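Local coordinates for protein putative aspartate aminotransferase (Thermus thermophilus, PDB 1IUG) that probably transfers amino groups between amino acids and 2-oxo acids, using pyridoxal 5'-phosphate, as a class-V aminotransferase thought to act on aspartate, at residues E52-G58 and G192-L198. Numbering follows the deposited sequence.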
ATOM      1  N   GLU A  52       6.917 -16.901  10.273  1.00 28.45           N
ATOM      2  CA  GLU A  52       5.710 -16.308   9.703  1.00 27.87           C
ATOM      3  C   GLU A  52       6.021 -15.244   8.662  1.00 26.44           C
ATOM      4  O   GLU A  52       7.036 -14.557   8.739  1.00 27.74           O
ATOM      5  CB  GLU A  52       4.867 -15.658  10.807  1.00 28.29           C
ATOM      6  CG  GLU A  52       4.460 -16.572  11.955  1.00 30.54           C
ATOM      7  CD  GLU A  52       3.400 -17.596  11.576  1.00 33.82           C
ATOM      8  OE1 GLU A  52       2.721 -17.431  10.540  1.00 32.45           O
ATOM      9  OE2 GLU A  52       3.240 -18.575  12.333  1.00 38.14           O
ATOM     10  N   VAL A  53       5.140 -15.124   7.680  1.00 25.11           N
ATOM     11  CA  VAL A  53       5.293 -14.115   6.644  1.00 25.31           C
ATOM     12  C   VAL A  53       4.085 -13.191   6.750  1.00 25.26           C
ATOM     13  O   VAL A  53       2.940 -13.650   6.785  1.00 25.49           O
ATOM     14  CB  VAL A  53       5.361 -14.726   5.226  1.00 26.16           C
ATOM     15  CG1 VAL A  53       5.632 -13.625   4.201  1.00 23.82           C
ATOM     16  CG2 VAL A  53       6.454 -15.790   5.158  1.00 23.89           C
ATOM     17  N   LEU A  54       4.351 -11.897   6.885  1.00 23.07           N
ATOM     18  CA  LEU A  54       3.285 -10.908   6.991  1.00 22.87           C
ATOM     19  C   LEU A  54       3.093 -10.167   5.666  1.00 23.56           C
ATOM     20  O   LEU A  54       4.065  -9.796   5.003  1.00 23.07           O
ATOM     21  CB  LEU A  54       3.597  -9.917   8.115  1.00 21.22           C
ATOM     22  CG  LEU A  54       3.671 -10.530   9.518  1.00 22.47           C
ATOM     23  CD1 LEU A  54       4.116  -9.490  10.528  1.00 23.06           C
ATOM     24  CD2 LEU A  54       2.321 -11.117   9.901  1.00 20.58           C
ATOM     25  N   ILE A  55       1.832 -10.006   5.271  1.00 21.96           N
ATOM     26  CA  ILE A  55       1.475  -9.309   4.042  1.00 21.90           C
ATOM     27  C   ILE A  55       1.090  -7.870   4.378  1.00 23.82           C
ATOM     28  O   ILE A  55       0.147  -7.629   5.137  1.00 23.95           O
ATOM     29  CB  ILE A  55       0.286  -9.985   3.342  1.00 21.99           C
ATOM     30  CG1 ILE A  55       0.627 -11.446   3.026  1.00 19.78           C
ATOM     31  CG2 ILE A  55      -0.098  -9.213   2.081  1.00 16.43           C
ATOM     32  CD1 ILE A  55      -0.478 -12.192   2.320  1.00 19.59           C
ATOM     33  N   LEU A  56       1.834  -6.919   3.819  1.00 23.73           N
ATOM     34  CA  LEU A  56       1.582  -5.499   4.059  1.00 23.17           C
ATOM     35  C   LEU A  56       1.132  -4.813   2.781  1.00 22.76           C
ATOM     36  O   LEU A  56       1.629  -5.112   1.693  1.00 22.91           O
ATOM     37  CB  LEU A  56       2.849  -4.812   4.572  1.00 22.63           C
ATOM     38  CG  LEU A  56       3.557  -5.409   5.794  1.00 25.13           C
ATOM     39  CD1 LEU A  56       4.762  -4.554   6.126  1.00 26.09           C
ATOM     40  CD2 LEU A  56       2.623  -5.492   6.988  1.00 22.37           C
ATOM     41  N   THR A  57       0.184  -3.896   2.914  1.00 22.96           N
ATOM     42  CA  THR A  57      -0.315  -3.162   1.765  1.00 22.15           C
ATOM     43  C   THR A  57       0.548  -1.917   1.590  1.00 22.96           C
ATOM     44  O   THR A  57       0.466  -0.968   2.370  1.00 23.41           O
ATOM     45  CB  THR A  57      -1.810  -2.818   1.934  1.00 23.03           C
ATOM     46  OG1 THR A  57      -2.560  -4.039   1.990  1.00 22.04           O
ATOM     47  CG2 THR A  57      -2.317  -1.982   0.761  1.00 19.06           C
ATOM     48  N   GLY A  58       1.424  -1.978   0.596  1.00 23.57           N
ATOM     49  CA  GLY A  58       2.339  -0.888   0.303  1.00 24.53           C
ATOM     50  C   GLY A  58       3.470  -1.431  -0.554  1.00 24.47           C
ATOM     51  O   GLY A  58       3.461  -2.611  -0.901  1.00 25.41           O
ATOM     52  N   GLY A 192       2.139  -2.999  -5.047  1.00 19.85           N
ATOM     53  CA  GLY A 192       1.080  -2.800  -4.075  1.00 19.70           C
ATOM     54  C   GLY A 192       1.185  -3.613  -2.796  1.00 21.48           C
ATOM     55  O   GLY A 192       0.496  -3.317  -1.822  1.00 21.16           O
ATOM     56  N   LEU A 193       2.010  -4.655  -2.805  1.00 21.41           N
ATOM     57  CA  LEU A 193       2.199  -5.487  -1.621  1.00 21.92           C
ATOM     58  C   LEU A 193       3.670  -5.598  -1.240  1.00 22.55           C
ATOM     59  O   LEU A 193       4.554  -5.569  -2.099  1.00 23.32           O
ATOM     60  CB  LEU A 193       1.641  -6.900  -1.839  1.00 20.04           C
ATOM     61  CG  LEU A 193       0.145  -7.096  -2.087  1.00 22.03           C
ATOM     62  CD1 LEU A 193      -0.142  -8.585  -2.248  1.00 20.20           C
ATOM     63  CD2 LEU A 193      -0.668  -6.516  -0.930  1.00 22.08           C
ATOM     64  N   GLY A 194       3.912  -5.678   0.065  1.00 22.56           N
ATOM     65  CA  GLY A 194       5.253  -5.841   0.596  1.00 21.40           C
ATOM     66  C   GLY A 194       5.160  -6.996   1.578  1.00 22.21           C
ATOM     67  O   GLY A 194       4.099  -7.209   2.178  1.00 24.07           O
ATOM     68  N   PHE A 195       6.227  -7.777   1.716  1.00 20.83           N
ATOM     69  CA  PHE A 195       6.207  -8.910   2.639  1.00 21.25           C
ATOM     70  C   PHE A 195       7.369  -8.892   3.629  1.00 21.15           C
ATOM     71  O   PHE A 195       8.508  -8.594   3.272  1.00 21.27           O
ATOM     72  CB  PHE A 195       6.234 -10.238   1.873  1.00 21.15           C
ATOM     73  CG  PHE A 195       5.299 -10.284   0.706  1.00 23.49           C
ATOM     74  CD1 PHE A 195       5.777 -10.082  -0.585  1.00 23.82           C
ATOM     75  CD2 PHE A 195       3.939 -10.498   0.895  1.00 24.56           C
ATOM     76  CE1 PHE A 195       4.912 -10.088  -1.669  1.00 25.17           C
ATOM     77  CE2 PHE A 195       3.065 -10.506  -0.187  1.00 24.35           C
ATOM     78  CZ  PHE A 195       3.552 -10.299  -1.469  1.00 25.60           C
ATOM     79  N   VAL A 196       7.057  -9.197   4.881  1.00 21.08           N
ATOM     80  CA  VAL A 196       8.060  -9.271   5.930  1.00 22.69           C
ATOM     81  C   VAL A 196       8.030 -10.702   6.452  1.00 22.78           C
ATOM     82  O   VAL A 196       7.019 -11.159   7.001  1.00 20.32           O
ATOM     83  CB  VAL A 196       7.777  -8.306   7.105  1.00 23.54           C
ATOM     84  CG1 VAL A 196       8.865  -8.455   8.166  1.00 24.15           C
ATOM     85  CG2 VAL A 196       7.730  -6.870   6.617  1.00 23.30           C
ATOM     86  N   ALA A 197       9.111 -11.427   6.184  1.00 23.44           N
ATOM     87  CA  ALA A 197       9.243 -12.805   6.631  1.00 24.82           C
ATOM     88  C   ALA A 197      10.088 -12.797   7.897  1.00 24.35           C
ATOM     89  O   ALA A 197      11.174 -12.221   7.921  1.00 24.07           O
ATOM     90  CB  ALA A 197       9.898 -13.658   5.550  1.00 21.99           C
ATOM     91  N   LEU A 198       9.569 -13.427   8.946  1.00 24.95           N
ATOM     92  CA  LEU A 198      10.245 -13.500  10.234  1.00 25.93           C
ATOM     93  C   LEU A 198      10.475 -14.946  10.663  1.00 26.40           C
ATOM     94  O   LEU A 198       9.533 -15.736  10.751  1.00 26.46           O
ATOM     95  CB  LEU A 198       9.407 -12.790  11.305  1.00 27.13           C
ATOM     96  CG  LEU A 198       9.071 -11.312  11.077  1.00 28.14           C
ATOM     97  CD1 LEU A 198       7.898 -10.905  11.939  1.00 29.94           C
ATOM     98  CD2 LEU A 198      10.289 -10.444  11.355  1.00 28.25           C
TER
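Antiparallel pairing of two neighbouring beta strands, 52-57 and 193-198, forms one margin of the seven-stranded mixed sheet in the PLP-binding domain, the central sheet of the fold type I aminotransferases. Strand 52-57 is outermost within the chain, while 193-198 is also hydrogen-bonded on its far side to strand 178-182; it is the one strand running against the others, as is usual in this fold. The strand axes approach to 4.6 Å at 160°. Reciprocal backbone hydrogen bonds join Glu52 with Leu198, Leu54 with Val196 (Leu54 N to Val196 O 2.8 Å, Val196 N to Leu54 O 3.1 Å) and Leu56 with Gly194. Between these lie the non-hydrogen-bonded pairs Val53-Ala197 and Ile55-Phe195, and Thr57-Leu193 follows beyond Leu56-Gly194; CA-H...O contacts such as Phe195 CA to Leu54 O (3.3 Å) add to the ladder. Val53, Ile55, Leu193, Phe195 and Ala197 share one face, with Ile55 CG1 4.1 Å from Phe195 CD2 at the ring edge; helices 30-47 and 233-246 pack on this face. On the other, Leu54 and Val196 meet helix 215-222, and Leu56 CD1 reaches diagonally to Val196 CG2 (3.8 Å), while Leu56's own partner across the strands, Gly194, has no side chain. Glu52 turns its carboxylate away to a salt bridge with Arg40. Past the last bridge, a single hydrogen bond from Gly58 N to Gly192 O (2.9 Å) ties the strand ends together.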